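Local coordinates for ADP-ribosylating toxin CARDS (Mycoplasma pneumoniae, PDB 4TLV), which transfers ADP-ribose from NAD(+) to multiple target proteins, vacuolates mammalian cells and disrupts respiratory epithelium, at residues 297-302 with 348-353; 388-393 with 401-406; 392-397 with 414-419. One frame throughout, in Å; residues are numbered along the deposited sequence.

All three contacts belong to the D2 beta-trefoil domain. Going from the N terminus, interaction 1 comes first: segment 297-302 is met by 348-353 after 45 intervening residues, 13 of them in strands. That loop is closed before interaction 2 opens, where strand 388-393 turns back on 401-407 as a hairpin. Interaction 3 starts from the end of the same strand, at Trp392 and Asn393, and reaches on to 414-419, so that 388-393 is paired with 401-407 and with 415-421. Strand 401-407 also joins interactions 1 and 2, since it pairs with both 298-303 and 348-354; Leu301 N lies 2.7 Å from His401 O.

Interaction 1: residues 297-302 with 348-353; sequences NNVFLV and LKVHLS
Val299 lays its CG2 methyl against CD2 of Leu352 at 3.6 Å, the side chains crossing at about a right angle. The other Val299 methyl, CG1, anti to the backbone N (chi1 177°), faces CG1 of Val350 at 4.1 Å. Beside this apolar patch the backbones are joined by Leu352 N, which donates to Asn297 O over 2.7 Å, nearly straight and in the carbonyl plane. Asn297 O also sits over one face of the His351 ring, offset toward its rim, while Asn298 OD1 comes to the ring's edge, 3.2 Å from CE1. Asn297 rests its CB on the imidazole, 3.4 Å from NE2 of His351, and its OD1 is hydrogen-bonded to ND2 of Asn488 in D3. Where the strands, their directions 132° apart, splay from antiparallel, water takes over. One molecule accepts from Val299 N, bonds to Val350 O and lies 2.8 Å from His351 ND1, hydrogen-bonded at the ring's edge; a second bonds to Val350 O and, at 2.7 Å, to Val299 O. Leu290 and Leu337 of neighbouring strands pack on the two valines. Two strands that each pair with 401-407 and meet at one end fit the curled sheet of the D2 beta-trefoil.

Interaction 2: residues 388-393 with 401-406; sequences NGLFWN and HDLYVC
Two pairs of backbone hydrogen bonds tie these strands into an antiparallel beta hairpin of the D2 trefoil: Gly389 with Cys406, and Phe391 with Tyr404. Phe391 N reaches Tyr404 O at 2.9 Å from above the carbonyl plane, 40° out of it, whereas Cys406 N approaches Gly389 O almost in line with the carbonyl. Between them Leu390 and Val405 form a non-hydrogen-bonded pair, where CA-H groups lean on Gly389 O and Tyr404 O. Toward the turn the pairing gives way to a water, which accepts from Asn393 N and donates to Asp402 O over 2.7 Å.

Phe391 and Cys406 share one side of the sheet. Cys406 CB meets CD1 of the Phe391 ring at 3.5 Å, and SG, anti to its own carbonyl carbon (chi1 -53°), lies obliquely to that ring, 4.3 Å from the centroid, a sulfur-aromatic contact. Tyr404, on this side too, turns the edge of its ring toward Trp392 CA and Asn393 N. On the other side Leu390 CD2 packs on CG2 of Val405, 4.0 Å away, and its CB on CD1 of Leu403; Val378 of strand 375-380 and Val350 of strand 348-354 add to this apolar layer. Near the turn, Trp392 and His401 run side by side in the same direction. Their planes are 79° apart, the edge of Trp392 toward the face of His401, and Ser396 OG hydrogen-bonds to the imidazole ND1. Trp392 CZ3 stands over the rim of the His401 ring, 3.9 Å from ND1.

Interaction 3: residues 392-397 with 414-419; sequences WNTKSG and DLEELQ
Trp392 and Glu416 form an antiparallel hydrogen-bonded pair, followed by the non-hydrogen-bonded pair of Asn393 and Leu415, and the chain makes a type I turn from Asn393 to Ser396. The Trp392 and Glu416 side chains lie alongside each other, pointing the same way. Trp392 NE1 donates over 2.9 Å to the anti lone pair of Glu416 OE2, which stays near the ring plane; Thr284 OG1 also bonds to OE2, and Lys283 N holds OE1. Leu418 crosses the indole at about a right angle, its CD2 3.5 Å from CD1 of Trp392. Asp414 O is gripped twice, by Thr394 N at 2.8 Å and by Thr394 OG1 at 2.7 Å, from opposite faces of its carbonyl plane. The threonine CG2 packs on CG of Glu416. Asn393 OD1 accepts from Lys395 N, making an Asx turn, and its CB meets Leu415 CD2 at 3.5 Å. The Lys395 chain, bent only at its end (chi4 53°), crosses Asp414 and makes a salt bridge, NZ to OD1 at 3.3 Å, whose hydrogen bond is weak. Strand 415-421 pairs with 388-393, 278-281 and 375-380, and Leu301 of strand 298-303 packs against both Trp392 and Leu418.

Interaction 1: residues 297-302 with 348-353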
loop_
_atom_site.group_PDB
_atom_site.type_symbol
_atom_site.label_atom_id
_atom_site.label_comp_id
_atom_site.label_asym_id
_atom_site.label_seq_id
_atom_site.Cartn_x
_atom_site.Cartn_y
_atom_site.Cartn_z
ATOM N N ASN A 297 5.338 -22.467 -3.214
ATOM C CA ASN A 297 4.676 -21.247 -3.690
ATOM C C ASN A 297 3.646 -21.467 -4.797
ATOM O O ASN A 297 3.202 -20.516 -5.420
ATOM C CB ASN A 297 5.701 -20.179 -4.110
ATOM C CG ASN A 297 6.321 -19.469 -2.907
ATOM O OD1 ASN A 297 5.817 -19.571 -1.790
ATOM N ND2 ASN A 297 7.421 -18.775 -3.132
ATOM N N ASN A 298 3.248 -22.710 -5.042
ATOM C CA ASN A 298 2.232 -22.952 -6.068
ATOM C C ASN A 298 0.834 -22.497 -5.629
ATOM O O ASN A 298 0.471 -22.618 -4.460
ATOM C CB ASN A 298 2.183 -24.435 -6.447
ATOM C CG ASN A 298 3.379 -24.864 -7.289
ATOM O OD1 ASN A 298 4.076 -24.031 -7.863
ATOM N ND2 ASN A 298 3.606 -26.168 -7.374
ATOM N N VAL A 299 0.064 -21.991 -6.583
ATOM C CA VAL A 299 -1.339 -21.657 -6.378
ATOM C C VAL A 299 -2.083 -22.507 -7.390
ATOM O O VAL A 299 -1.652 -22.604 -8.532
ATOM C CB VAL A 299 -1.611 -20.189 -6.687
ATOM C CG1 VAL A 299 -3.129 -19.864 -6.536
ATOM C CG2 VAL A 299 -0.765 -19.295 -5.775
ATOM N N PHE A 300 -3.184 -23.127 -6.984
ATOM C CA PHE A 300 -3.892 -24.009 -7.901
ATOM C C PHE A 300 -5.350 -24.179 -7.526
ATOM O O PHE A 300 -5.797 -23.723 -6.470
ATOM C CB PHE A 300 -3.203 -25.370 -7.941
ATOM C CG PHE A 300 -2.916 -25.923 -6.596
ATOM C CD1 PHE A 300 -1.728 -25.628 -5.950
ATOM C CD2 PHE A 300 -3.841 -26.726 -5.951
ATOM C CE1 PHE A 300 -1.464 -26.147 -4.679
ATOM C CE2 PHE A 300 -3.580 -27.240 -4.698
ATOM C CZ PHE A 300 -2.396 -26.944 -4.057
ATOM N N LEU A 301 -6.082 -24.865 -8.395
ATOM C CA LEU A 301 -7.520 -25.039 -8.240
ATOM C C LEU A 301 -7.832 -26.521 -8.098
ATOM O O LEU A 301 -7.278 -27.350 -8.818
ATOM C CB LEU A 301 -8.231 -24.494 -9.484
ATOM C CG LEU A 301 -7.971 -23.044 -9.880
ATOM C CD1 LEU A 301 -8.309 -22.815 -11.352
ATOM C CD2 LEU A 301 -8.780 -22.120 -8.995
ATOM N N VAL A 302 -8.717 -26.847 -7.165
ATOM C CA VAL A 302 -9.147 -28.217 -6.942
ATOM C C VAL A 302 -10.647 -28.258 -7.150
ATOM O O VAL A 302 -11.385 -27.477 -6.537
ATOM C CB VAL A 302 -8.796 -28.672 -5.519
ATOM C CG1 VAL A 302 -9.425 -30.031 -5.199
ATOM C CG2 VAL A 302 -7.281 -28.703 -5.340
ATOM N N LEU A 348 -0.931 -14.504 -17.930
ATOM C CA LEU A 348 -0.127 -14.456 -16.723
ATOM C C LEU A 348 -0.435 -15.703 -15.938
ATOM O O LEU A 348 -1.519 -16.262 -16.069
ATOM C CB LEU A 348 -0.498 -13.233 -15.889
ATOM C CG LEU A 348 -0.341 -11.886 -16.579
ATOM C CD1 LEU A 348 -0.979 -10.789 -15.725
ATOM C CD2 LEU A 348 1.119 -11.600 -16.826
ATOM N N LYS A 349 0.510 -16.149 -15.120
ATOM C CA LYS A 349 0.278 -17.300 -14.263
ATOM C C LYS A 349 0.362 -16.894 -12.792
ATOM O O LYS A 349 1.268 -16.169 -12.390
ATOM C CB LYS A 349 1.304 -18.389 -14.556
ATOM C CG LYS A 349 1.445 -19.417 -13.458
ATOM C CD LYS A 349 0.615 -20.649 -13.740
ATOM C CE LYS A 349 1.500 -21.881 -13.839
ATOM N NZ LYS A 349 2.050 -22.309 -12.517
ATOM N N VAL A 350 -0.586 -17.361 -11.993
ATOM C CA VAL A 350 -0.606 -16.990 -10.582
ATOM C C VAL A 350 0.259 -17.933 -9.733
ATOM O O VAL A 350 0.223 -19.149 -9.905
ATOM C CB VAL A 350 -2.038 -16.950 -10.048
ATOM C CG1 VAL A 350 -2.062 -16.439 -8.616
ATOM C CG2 VAL A 350 -2.901 -16.073 -10.950
ATOM N N HIS A 351 1.017 -17.353 -8.802
ATOM C CA HIS A 351 1.981 -18.088 -7.987
ATOM C C HIS A 351 2.148 -17.256 -6.714
ATOM O O HIS A 351 1.860 -16.068 -6.721
ATOM C CB HIS A 351 3.311 -18.143 -8.750
ATOM C CG HIS A 351 4.254 -19.207 -8.287
ATOM N ND1 HIS A 351 4.164 -20.556 -8.321
ATOM C CD2 HIS A 351 5.490 -18.921 -7.743
ATOM C CE1 HIS A 351 5.323 -21.059 -7.772
ATOM N NE2 HIS A 351 6.110 -20.050 -7.440
ATOM N N LEU A 352 2.632 -17.850 -5.631
ATOM C CA LEU A 352 2.806 -17.074 -4.404
ATOM C C LEU A 352 4.112 -16.297 -4.432
ATOM O O LEU A 352 5.082 -16.725 -5.060
ATOM C CB LEU A 352 2.781 -17.984 -3.168
ATOM C CG LEU A 352 1.482 -18.727 -2.847
ATOM C CD1 LEU A 352 1.676 -19.547 -1.564
ATOM C CD2 LEU A 352 0.326 -17.744 -2.692
ATOM N N SER A 353 4.127 -15.143 -3.772
ATOM C CA SER A 353 5.384 -14.504 -3.402
ATOM C C SER A 353 5.216 -13.717 -2.103
ATOM O O SER A 353 4.104 -13.566 -1.599
ATOM C CB SER A 353 5.947 -13.622 -4.524
ATOM O OG SER A 353 5.151 -12.487 -4.716
HETATM O O HOH W 1 1.589 -21.489 -9.076
HETATM O O HOH W 2 -1.322 -21.356 -10.946
#

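Interaction 2: residues 388-393 with 401-406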
loop_
_atom_site.group_PDB
_atom_site.type_symbol
_atom_site.label_atom_id
_atom_site.label_comp_id
_atom_site.label_asym_id
_atom_site.label_seq_id
_atom_site.Cartn_x
_atom_site.Cartn_y
_atom_site.Cartn_z
ATOM N N ASN A 388 -9.799 -7.626 -17.703
ATOM C CA ASN A 388 -9.161 -8.919 -17.542
ATOM C C ASN A 388 -9.765 -9.690 -16.368
ATOM O O ASN A 388 -10.529 -9.130 -15.562
ATOM C CB ASN A 388 -7.653 -8.738 -17.357
ATOM C CG ASN A 388 -7.294 -8.124 -16.001
ATOM O OD1 ASN A 388 -7.038 -8.845 -15.047
ATOM N ND2 ASN A 388 -7.257 -6.796 -15.926
ATOM N N GLY A 389 -9.453 -10.976 -16.292
ATOM C CA GLY A 389 -10.011 -11.832 -15.257
ATOM C C GLY A 389 -9.199 -13.093 -15.032
ATOM O O GLY A 389 -8.196 -13.346 -15.716
ATOM N N LEU A 390 -9.636 -13.900 -14.076
ATOM C CA LEU A 390 -8.984 -15.170 -13.797
ATOM C C LEU A 390 -9.501 -16.234 -14.761
ATOM O O LEU A 390 -10.678 -16.223 -15.127
ATOM C CB LEU A 390 -9.264 -15.612 -12.359
ATOM C CG LEU A 390 -8.671 -14.780 -11.217
ATOM C CD1 LEU A 390 -9.165 -15.349 -9.869
ATOM C CD2 LEU A 390 -7.139 -14.784 -11.286
ATOM N N PHE A 391 -8.623 -17.154 -15.151
ATOM C CA PHE A 391 -8.971 -18.211 -16.109
ATOM C C PHE A 391 -8.358 -19.555 -15.704
ATOM O O PHE A 391 -7.338 -19.602 -15.018
ATOM C CB PHE A 391 -8.468 -17.845 -17.515
ATOM C CG PHE A 391 -9.279 -16.795 -18.207
ATOM C CD1 PHE A 391 -9.099 -15.445 -17.913
ATOM C CD2 PHE A 391 -10.214 -17.150 -19.177
ATOM C CE1 PHE A 391 -9.852 -14.471 -18.555
ATOM C CE2 PHE A 391 -10.977 -16.177 -19.828
ATOM C CZ PHE A 391 -10.796 -14.837 -19.523
ATOM N N TRP A 392 -8.987 -20.649 -16.127
ATOM C CA TRP A 392 -8.339 -21.958 -16.079
ATOM C C TRP A 392 -8.451 -22.613 -17.453
ATOM O O TRP A 392 -9.269 -22.206 -18.277
ATOM C CB TRP A 392 -8.941 -22.867 -15.006
ATOM C CG TRP A 392 -10.281 -23.462 -15.367
ATOM C CD1 TRP A 392 -11.433 -22.788 -15.625
ATOM C CD2 TRP A 392 -10.595 -24.858 -15.499
ATOM N NE1 TRP A 392 -12.449 -23.671 -15.904
ATOM C CE2 TRP A 392 -11.958 -24.948 -15.842
ATOM C CE3 TRP A 392 -9.853 -26.036 -15.368
ATOM C CZ2 TRP A 392 -12.602 -26.171 -16.049
ATOM C CZ3 TRP A 392 -10.496 -27.253 -15.568
ATOM C CH2 TRP A 392 -11.856 -27.308 -15.908
ATOM N N ASN A 393 -7.609 -23.609 -17.689
ATOM C CA ASN A 393 -7.643 -24.368 -18.928
ATOM C C ASN A 393 -8.604 -25.538 -18.793
ATOM O O ASN A 393 -8.314 -26.512 -18.094
ATOM C CB ASN A 393 -6.241 -24.866 -19.272
ATOM C CG ASN A 393 -6.188 -25.552 -20.621
ATOM O OD1 ASN A 393 -7.113 -26.276 -21.000
ATOM N ND2 ASN A 393 -5.105 -25.326 -21.356
ATOM N N HIS A 401 -5.386 -27.759 -10.906
ATOM C CA HIS A 401 -5.303 -26.987 -12.136
ATOM C C HIS A 401 -4.670 -25.629 -11.881
ATOM O O HIS A 401 -4.924 -24.991 -10.853
ATOM C CB HIS A 401 -6.690 -26.831 -12.753
ATOM C CG HIS A 401 -7.393 -28.133 -12.972
ATOM N ND1 HIS A 401 -7.399 -28.975 -14.032
ATOM C CD2 HIS A 401 -8.186 -28.721 -12.009
ATOM C CE1 HIS A 401 -8.204 -30.038 -13.700
ATOM N NE2 HIS A 401 -8.663 -29.863 -12.474
ATOM N N ASP A 402 -3.847 -25.197 -12.830
ATOM C CA ASP A 402 -3.178 -23.918 -12.741
ATOM C C ASP A 402 -4.148 -22.757 -12.928
ATOM O O ASP A 402 -5.197 -22.896 -13.568
ATOM C CB ASP A 402 -2.055 -23.834 -13.773
ATOM C CG ASP A 402 -0.835 -24.653 -13.373
ATOM O OD1 ASP A 402 -0.832 -25.237 -12.266
ATOM O OD2 ASP A 402 0.125 -24.700 -14.166
ATOM N N LEU A 403 -3.781 -21.614 -12.362
ATOM C CA LEU A 403 -4.610 -20.416 -12.404
ATOM C C LEU A 403 -3.919 -19.331 -13.219
ATOM O O LEU A 403 -2.753 -19.025 -12.981
ATOM C CB LEU A 403 -4.887 -19.908 -10.979
ATOM C CG LEU A 403 -5.709 -18.628 -10.861
ATOM C CD1 LEU A 403 -7.128 -18.848 -11.399
ATOM C CD2 LEU A 403 -5.732 -18.137 -9.395
ATOM N N TYR A 404 -4.643 -18.752 -14.177
ATOM C CA TYR A 404 -4.069 -17.733 -15.059
ATOM C C TYR A 404 -4.831 -16.417 -14.991
ATOM O O TYR A 404 -5.944 -16.359 -14.482
ATOM C CB TYR A 404 -4.066 -18.211 -16.514
ATOM C CG TYR A 404 -3.470 -19.591 -16.709
ATOM C CD1 TYR A 404 -2.092 -19.788 -16.688
ATOM C CD2 TYR A 404 -4.288 -20.696 -16.911
ATOM C CE1 TYR A 404 -1.547 -21.053 -16.864
ATOM C CE2 TYR A 404 -3.755 -21.966 -17.089
ATOM C CZ TYR A 404 -2.386 -22.136 -17.069
ATOM O OH TYR A 404 -1.863 -23.395 -17.240
ATOM N N VAL A 405 -4.215 -15.360 -15.511
ATOM C CA VAL A 405 -4.893 -14.097 -15.722
ATOM C C VAL A 405 -4.787 -13.784 -17.211
ATOM O O VAL A 405 -3.688 -13.830 -17.773
ATOM C CB VAL A 405 -4.218 -12.957 -14.955
ATOM C CG1 VAL A 405 -4.971 -11.651 -15.188
ATOM C CG2 VAL A 405 -4.112 -13.298 -13.471
ATOM N N CYS A 406 -5.919 -13.463 -17.833
ATOM C CA CYS A 406 -5.971 -13.121 -19.255
ATOM C C CYS A 406 -6.848 -11.910 -19.492
ATOM O O CYS A 406 -7.835 -11.712 -18.790
ATOM C CB CYS A 406 -6.583 -14.263 -20.076
ATOM S SG CYS A 406 -5.845 -15.874 -19.854
HETATM O O HOH W 3 -5.900 -24.655 -15.533
#

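Interaction 3: residues 392-397 with 414-419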
loop_
_atom_site.group_PDB
_atom_site.type_symbol
_atom_site.label_atom_id
_atom_site.label_comp_id
_atom_site.label_asym_id
_atom_site.label_seq_id
_atom_site.Cartn_x
_atom_site.Cartn_y
_atom_site.Cartn_z
ATOM N N TRP A 392 -8.987 -20.649 -16.127
ATOM C CA TRP A 392 -8.339 -21.958 -16.079
ATOM C C TRP A 392 -8.451 -22.613 -17.453
ATOM O O TRP A 392 -9.269 -22.206 -18.277
ATOM C CB TRP A 392 -8.941 -22.867 -15.006
ATOM C CG TRP A 392 -10.281 -23.462 -15.367
ATOM C CD1 TRP A 392 -11.433 -22.788 -15.625
ATOM C CD2 TRP A 392 -10.595 -24.858 -15.499
ATOM N NE1 TRP A 392 -12.449 -23.671 -15.904
ATOM C CE2 TRP A 392 -11.958 -24.948 -15.842
ATOM C CE3 TRP A 392 -9.853 -26.036 -15.368
ATOM C CZ2 TRP A 392 -12.602 -26.171 -16.049
ATOM C CZ3 TRP A 392 -10.496 -27.253 -15.568
ATOM C CH2 TRP A 392 -11.856 -27.308 -15.908
ATOM N N ASN A 393 -7.609 -23.609 -17.689
ATOM C CA ASN A 393 -7.643 -24.368 -18.928
ATOM C C ASN A 393 -8.604 -25.538 -18.793
ATOM O O ASN A 393 -8.314 -26.512 -18.094
ATOM C CB ASN A 393 -6.241 -24.866 -19.272
ATOM C CG ASN A 393 -6.188 -25.552 -20.621
ATOM O OD1 ASN A 393 -7.113 -26.276 -21.000
ATOM N ND2 ASN A 393 -5.105 -25.326 -21.356
ATOM N N THR A 394 -9.755 -25.426 -19.452
ATOM C CA THR A 394 -10.832 -26.410 -19.331
ATOM C C THR A 394 -10.409 -27.810 -19.756
ATOM O O THR A 394 -11.022 -28.802 -19.357
ATOM C CB THR A 394 -12.058 -26.004 -20.164
ATOM O OG1 THR A 394 -11.659 -25.821 -21.530
ATOM C CG2 THR A 394 -12.665 -24.708 -19.629
ATOM N N LYS A 395 -9.350 -27.893 -20.557
ATOM C CA LYS A 395 -8.865 -29.186 -21.019
ATOM C C LYS A 395 -7.794 -29.797 -20.112
ATOM O O LYS A 395 -7.484 -30.981 -20.232
ATOM C CB LYS A 395 -8.365 -29.089 -22.460
ATOM C CG LYS A 395 -9.483 -28.984 -23.492
ATOM C CD LYS A 395 -8.924 -28.887 -24.903
ATOM C CE LYS A 395 -9.995 -29.170 -25.951
ATOM N NZ LYS A 395 -11.197 -28.312 -25.758
ATOM N N SER A 396 -7.234 -29.005 -19.198
ATOM C CA SER A 396 -6.205 -29.529 -18.304
ATOM C C SER A 396 -6.757 -30.683 -17.474
ATOM O O SER A 396 -7.926 -30.673 -17.081
ATOM C CB SER A 396 -5.643 -28.436 -17.383
ATOM O OG SER A 396 -6.612 -27.991 -16.446
ATOM N N GLY A 397 -5.919 -31.679 -17.217
ATOM C CA GLY A 397 -6.333 -32.821 -16.423
ATOM C C GLY A 397 -5.639 -32.861 -15.075
ATOM O O GLY A 397 -4.907 -31.944 -14.712
ATOM N N ASP A 414 -8.486 -22.930 -24.993
ATOM C CA ASP A 414 -9.175 -23.808 -24.061
ATOM C C ASP A 414 -9.457 -23.145 -22.711
ATOM O O ASP A 414 -9.878 -23.816 -21.768
ATOM C CB ASP A 414 -8.349 -25.080 -23.844
ATOM C CG ASP A 414 -7.974 -25.772 -25.150
ATOM O OD1 ASP A 414 -8.877 -26.022 -25.976
ATOM O OD2 ASP A 414 -6.775 -26.076 -25.344
ATOM N N LEU A 415 -9.221 -21.842 -22.609
ATOM C CA LEU A 415 -9.356 -21.164 -21.320
ATOM C C LEU A 415 -10.761 -20.602 -21.121
ATOM O O LEU A 415 -11.402 -20.151 -22.071
ATOM C CB LEU A 415 -8.329 -20.036 -21.184
ATOM C CG LEU A 415 -6.835 -20.383 -21.224
ATOM C CD1 LEU A 415 -5.982 -19.174 -20.858
ATOM C CD2 LEU A 415 -6.517 -21.526 -20.303
ATOM N N GLU A 416 -11.241 -20.624 -19.884
ATOM C CA GLU A 416 -12.505 -19.974 -19.581
ATOM C C GLU A 416 -12.394 -19.209 -18.273
ATOM O O GLU A 416 -11.649 -19.609 -17.378
ATOM C CB GLU A 416 -13.640 -20.983 -19.489
ATOM C CG GLU A 416 -13.728 -21.669 -18.150
ATOM C CD GLU A 416 -15.012 -22.442 -17.985
ATOM O OE1 GLU A 416 -15.956 -22.205 -18.771
ATOM O OE2 GLU A 416 -15.079 -23.282 -17.067
ATOM N N GLU A 417 -13.150 -18.125 -18.164
ATOM C CA GLU A 417 -13.069 -17.273 -16.990
ATOM C C GLU A 417 -13.693 -17.919 -15.757
ATOM O O GLU A 417 -14.687 -18.635 -15.840
ATOM C CB GLU A 417 -13.685 -15.891 -17.248
ATOM C CG GLU A 417 -13.466 -14.918 -16.070
ATOM C CD GLU A 417 -14.244 -13.610 -16.181
ATOM O OE1 GLU A 417 -14.897 -13.367 -17.226
ATOM O OE2 GLU A 417 -14.190 -12.815 -15.212
ATOM N N LEU A 418 -13.070 -17.658 -14.614
ATOM C CA LEU A 418 -13.545 -18.092 -13.313
ATOM C C LEU A 418 -13.948 -16.857 -12.536
ATOM O O LEU A 418 -13.228 -15.858 -12.531
ATOM C CB LEU A 418 -12.414 -18.759 -12.551
ATOM C CG LEU A 418 -11.832 -20.034 -13.140
ATOM C CD1 LEU A 418 -10.460 -20.266 -12.555
ATOM C CD2 LEU A 418 -12.771 -21.181 -12.826
ATOM N N GLN A 419 -15.089 -16.925 -11.874
ATOM C CA GLN A 419 -15.554 -15.818 -11.065
ATOM C C GLN A 419 -15.845 -16.340 -9.670
ATOM O O GLN A 419 -16.236 -17.492 -9.493
ATOM C CB GLN A 419 -16.793 -15.165 -11.694
ATOM C CG GLN A 419 -16.487 -14.509 -13.050
ATOM C CD GLN A 419 -17.659 -13.742 -13.640
ATOM O OE1 GLN A 419 -18.787 -13.856 -13.172
ATOM N NE2 GLN A 419 -17.387 -12.953 -14.680
#